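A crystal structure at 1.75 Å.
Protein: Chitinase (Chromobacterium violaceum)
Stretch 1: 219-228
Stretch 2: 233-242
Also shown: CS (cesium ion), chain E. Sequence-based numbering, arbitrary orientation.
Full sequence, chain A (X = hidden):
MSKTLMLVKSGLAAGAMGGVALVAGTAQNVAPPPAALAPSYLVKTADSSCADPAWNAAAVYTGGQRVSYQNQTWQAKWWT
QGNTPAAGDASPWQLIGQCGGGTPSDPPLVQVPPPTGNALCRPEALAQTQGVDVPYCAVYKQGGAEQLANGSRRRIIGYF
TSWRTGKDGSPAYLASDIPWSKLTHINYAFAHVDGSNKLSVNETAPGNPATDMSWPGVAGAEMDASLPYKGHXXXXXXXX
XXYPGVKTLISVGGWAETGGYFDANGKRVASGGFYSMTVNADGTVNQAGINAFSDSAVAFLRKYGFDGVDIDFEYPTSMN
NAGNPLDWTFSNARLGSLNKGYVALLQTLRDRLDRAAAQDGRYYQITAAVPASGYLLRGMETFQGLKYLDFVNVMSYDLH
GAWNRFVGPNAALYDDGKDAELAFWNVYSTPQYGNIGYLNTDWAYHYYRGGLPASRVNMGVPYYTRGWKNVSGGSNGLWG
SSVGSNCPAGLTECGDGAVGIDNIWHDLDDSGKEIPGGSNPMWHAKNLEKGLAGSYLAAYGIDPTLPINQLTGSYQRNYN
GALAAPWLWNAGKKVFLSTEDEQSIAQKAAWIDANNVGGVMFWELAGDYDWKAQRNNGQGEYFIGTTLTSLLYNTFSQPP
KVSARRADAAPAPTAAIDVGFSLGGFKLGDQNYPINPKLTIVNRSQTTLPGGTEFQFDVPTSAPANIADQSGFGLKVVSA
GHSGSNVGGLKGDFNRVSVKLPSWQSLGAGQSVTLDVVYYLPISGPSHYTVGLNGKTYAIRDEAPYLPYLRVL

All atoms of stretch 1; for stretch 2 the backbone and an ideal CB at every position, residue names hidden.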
# COMPACT_ATOMS: atom_id res chain seq x y z
N ALA A 219 -8.31 -32.73 4.33
CA ALA A 219 -6.94 -33.16 4.09
C ALA A 219 -6.01 -31.97 3.97
O ALA A 219 -6.29 -31.02 3.23
CB ALA A 219 -6.87 -34.03 2.85
N GLY A 220 -4.90 -32.01 4.70
CA GLY A 220 -3.94 -30.93 4.69
C GLY A 220 -4.18 -29.88 5.76
O GLY A 220 -3.33 -29.01 5.97
N ALA A 221 -5.32 -29.95 6.43
CA ALA A 221 -5.66 -28.94 7.44
C ALA A 221 -5.56 -29.48 8.87
O ALA A 221 -6.09 -28.88 9.80
CB ALA A 221 -7.06 -28.39 7.19
N GLU A 222 -4.89 -30.62 9.03
CA GLU A 222 -4.76 -31.26 10.33
C GLU A 222 -3.94 -30.40 11.29
O GLU A 222 -2.94 -29.79 10.91
CB GLU A 222 -4.12 -32.65 10.20
CG GLU A 222 -4.90 -33.63 9.32
CD GLU A 222 -4.56 -33.53 7.83
OE1 GLU A 222 -3.77 -32.64 7.44
OE2 GLU A 222 -5.08 -34.35 7.05
N MET A 223 -4.39 -30.36 12.55
CA MET A 223 -3.74 -29.55 13.58
C MET A 223 -2.48 -30.24 14.10
O MET A 223 -2.45 -31.46 14.25
CB MET A 223 -4.70 -29.28 14.74
CG MET A 223 -5.88 -28.39 14.36
SD MET A 223 -5.37 -26.69 14.05
CE MET A 223 -6.07 -26.39 12.42
N ASP A 224 -1.45 -29.44 14.34
CA ASP A 224 -0.26 -29.89 15.05
C ASP A 224 -0.56 -29.83 16.55
O ASP A 224 -0.74 -28.75 17.10
CB ASP A 224 0.95 -29.00 14.69
CG ASP A 224 2.23 -29.38 15.44
OD1 ASP A 224 2.21 -30.19 16.38
OD2 ASP A 224 3.29 -28.82 15.07
N ALA A 225 -0.62 -30.99 17.19
CA ALA A 225 -0.98 -31.05 18.61
C ALA A 225 0.07 -30.42 19.52
O ALA A 225 -0.20 -30.18 20.70
CB ALA A 225 -1.21 -32.51 19.03
N SER A 226 1.26 -30.16 18.98
CA SER A 226 2.37 -29.65 19.80
C SER A 226 2.39 -28.13 19.88
O SER A 226 3.24 -27.55 20.58
CB SER A 226 3.71 -30.18 19.26
OG SER A 226 4.18 -29.40 18.15
N LEU A 227 1.47 -27.46 19.21
CA LEU A 227 1.36 -26.00 19.32
C LEU A 227 0.24 -25.63 20.28
O LEU A 227 -0.81 -26.26 20.27
CB LEU A 227 1.10 -25.37 17.95
CG LEU A 227 2.15 -25.69 16.89
CD1 LEU A 227 1.74 -25.13 15.53
CD2 LEU A 227 3.49 -25.13 17.33
N PRO A 228 0.45 -24.59 21.10
CA PRO A 228 -0.54 -24.21 22.11
C PRO A 228 -1.63 -23.30 21.55
O PRO A 228 -2.15 -22.41 22.23
CB PRO A 228 0.30 -23.49 23.15
CG PRO A 228 1.35 -22.80 22.33
CD PRO A 228 1.67 -23.76 21.19
N UNK A 233 -3.57 -20.09 12.60
CA UNK A 233 -2.18 -19.88 13.02
C UNK A 233 -1.42 -21.20 13.14
O UNK A 233 -0.23 -21.28 12.83
CB UNK A 233 -2.14 -19.14 14.36
N UNK A 234 -2.10 -22.23 13.62
CA UNK A 234 -1.49 -23.56 13.72
C UNK A 234 -1.02 -24.04 12.34
O UNK A 234 0.12 -24.50 12.17
CB UNK A 234 -2.48 -24.56 14.32
N UNK A 235 -1.89 -23.92 11.34
CA UNK A 235 -1.54 -24.32 9.98
C UNK A 235 -0.42 -23.44 9.41
O UNK A 235 0.49 -23.95 8.76
CB UNK A 235 -2.77 -24.25 9.08
N UNK A 236 -0.46 -22.13 9.66
CA UNK A 236 0.62 -21.26 9.17
C UNK A 236 1.97 -21.72 9.72
O UNK A 236 2.95 -21.84 8.98
CB UNK A 236 0.36 -19.80 9.56
N UNK A 237 2.02 -22.02 11.01
CA UNK A 237 3.27 -22.46 11.63
C UNK A 237 3.77 -23.76 11.01
O UNK A 237 4.96 -23.91 10.73
CB UNK A 237 3.08 -22.64 13.14
N UNK A 238 2.84 -24.68 10.79
CA UNK A 238 3.19 -25.97 10.18
C UNK A 238 3.75 -25.84 8.76
O UNK A 238 4.75 -26.47 8.42
CB UNK A 238 1.96 -26.88 10.15
N UNK A 239 3.07 -25.07 7.92
CA UNK A 239 3.48 -24.98 6.52
C UNK A 239 4.79 -24.22 6.38
O UNK A 239 5.57 -24.51 5.47
CB UNK A 239 2.39 -24.30 5.69
N UNK A 240 5.05 -23.28 7.27
CA UNK A 240 6.32 -22.56 7.22
C UNK A 240 7.51 -23.49 7.42
O UNK A 240 8.60 -23.21 6.93
CB UNK A 240 6.34 -21.46 8.28
N UNK A 241 7.31 -24.61 8.11
CA UNK A 241 8.39 -25.58 8.28
C UNK A 241 8.76 -26.24 6.96
O UNK A 241 9.93 -26.56 6.72
CB UNK A 241 7.99 -26.65 9.30
N UNK A 242 7.77 -26.42 6.10
CA UNK A 242 7.99 -27.02 4.79
C UNK A 242 8.53 -25.98 3.81
O UNK A 242 9.25 -26.32 2.87
CB UNK A 242 6.69 -27.63 4.26
CS CS E . -0.06 -32.37 11.67

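Stretch 2 is helical, and stretch 1 runs past it as an irregular segment with a type I turn from Asp224 to Leu227.

Position 233 points its CB sideways, with nothing of stretch 1 within 5.5 Å. Stretch 1 sets no limit here. The residue is Phe233, whose ring leads away.

Position 234 points toward stretch 1. Its ideal CB lies 3.6 Å from Met223 SD, and the backbone N and O of Asp224 are within reach of a short side chain. One that both donates and accepts would suit best; a small residue would also fit, but would leave Asp224 N and O unpaired by this position. It is Asn234. Asp224 N donates to Asn234 OD1 (2.9 Å), and Asn234 ND2 donates to Asp224 O (3.0 Å). The amide thus pairs with both backbone polar groups of one residue.

Position 235 points sideways, its ideal CB 5.2 Å from Met223 CE. Ala221 CB and the Met223 methyl offer an apolar surface, so a medium-sized aliphatic or methionine would suit. Leu235 places CD1 3.9 Å from Ala221 CB and CG 3.9 Å from Met223 CE.

Position 237 points toward Leu227, with its ideal CB 3.7 Å from Leu227 CD1. A small or beta-branched residue would suit this close approach. Thr237 packs its CB 3.7 Å from Leu227 CD1.

Position 238 points toward stretch 1, but its ideal CB is still 5.1 Å from Asp224 CB. Glu222 O is a free-looking acceptor farther out, and the cesium ion lies to one side of it, at a similar reach. A long neutral side chain with both a donor and an oxygen suits; a positive charge so near the cation suits less well. In Gln238, NE2 donates to Glu222 O (2.8 Å, nearly linear), and OE1 binds CS at 3.0 Å.

Position 239 points sideways and is far from stretch 1 at CB. Only a long side chain could reach Gly220 O, and it would need a donor: tyrosine, lysine or arginine. Tyr239 OH donates to Gly220 O (2.8 Å), near the ring plane.

Position 241 points toward stretch 1, where the Asp224 carboxylate offers negative charge at a distance. A long basic residue is favoured. Arg241 forms a salt bridge, with NH1 2.8 Å and NH2 2.9 Å from Asp224 OD2. Its NH2 also lies 3.7 Å from Leu227 CD2.

Positions 236, 240 and 242 are out of reach of stretch 1, which sets no limit there. They are Leu236, Lys240, whose NZ bonds elsewhere in the structure, and Lys242.

Stretch 2 233-242: FNLLTQYKRK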
# COMPACT_ATOMS: atom_id res chain seq x y z
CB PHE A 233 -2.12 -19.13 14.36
CG PHE A 233 -2.46 -17.65 14.27
CD1 PHE A 233 -2.91 -17.08 13.09
CD2 PHE A 233 -2.31 -16.83 15.38
CE1 PHE A 233 -3.22 -15.72 13.02
CE2 PHE A 233 -2.61 -15.48 15.33
CZ PHE A 233 -3.06 -14.92 14.14
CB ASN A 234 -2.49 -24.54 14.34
CG ASN A 234 -1.89 -25.91 14.64
OD1 ASN A 234 -1.47 -26.62 13.73
ND2 ASN A 234 -1.87 -26.28 15.92
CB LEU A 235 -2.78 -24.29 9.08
CG LEU A 235 -3.80 -25.39 9.40
CD1 LEU A 235 -5.03 -25.33 8.49
CD2 LEU A 235 -3.14 -26.76 9.29
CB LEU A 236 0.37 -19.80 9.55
CG LEU A 236 -0.80 -19.10 8.85
CD1 LEU A 236 -0.94 -17.68 9.42
CD2 LEU A 236 -0.59 -19.05 7.35
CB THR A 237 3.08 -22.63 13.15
OG1 THR A 237 2.73 -21.37 13.72
CG2 THR A 237 4.38 -23.13 13.80
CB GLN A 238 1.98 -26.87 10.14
CG GLN A 238 1.62 -27.49 11.46
CD GLN A 238 0.54 -28.52 11.28
OE1 GLN A 238 0.83 -29.66 10.92
NE2 GLN A 238 -0.71 -28.11 11.48
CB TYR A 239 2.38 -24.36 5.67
CG TYR A 239 1.36 -25.38 5.24
CD1 TYR A 239 0.30 -25.71 6.07
CD2 TYR A 239 1.48 -26.05 4.03
CE1 TYR A 239 -0.63 -26.68 5.70
CE2 TYR A 239 0.56 -27.01 3.65
CZ TYR A 239 -0.49 -27.32 4.49
OH TYR A 239 -1.41 -28.28 4.11
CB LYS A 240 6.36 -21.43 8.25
CG LYS A 240 5.51 -20.25 7.84
CD LYS A 240 6.14 -18.93 8.26
CE LYS A 240 6.12 -18.75 9.75
NZ LYS A 240 6.71 -17.43 10.12
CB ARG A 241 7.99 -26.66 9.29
CG ARG A 241 7.63 -26.12 10.66
CD ARG A 241 7.25 -27.27 11.56
NE ARG A 241 6.79 -26.82 12.87
CZ ARG A 241 5.82 -27.43 13.54
NH1 ARG A 241 5.21 -28.48 13.00
NH2 ARG A 241 5.45 -26.98 14.73
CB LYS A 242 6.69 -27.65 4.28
CG LYS A 242 6.77 -28.24 2.88
CD LYS A 242 7.78 -29.37 2.77
CE LYS A 242 7.73 -30.00 1.39
NZ LYS A 242 6.32 -30.32 1.00
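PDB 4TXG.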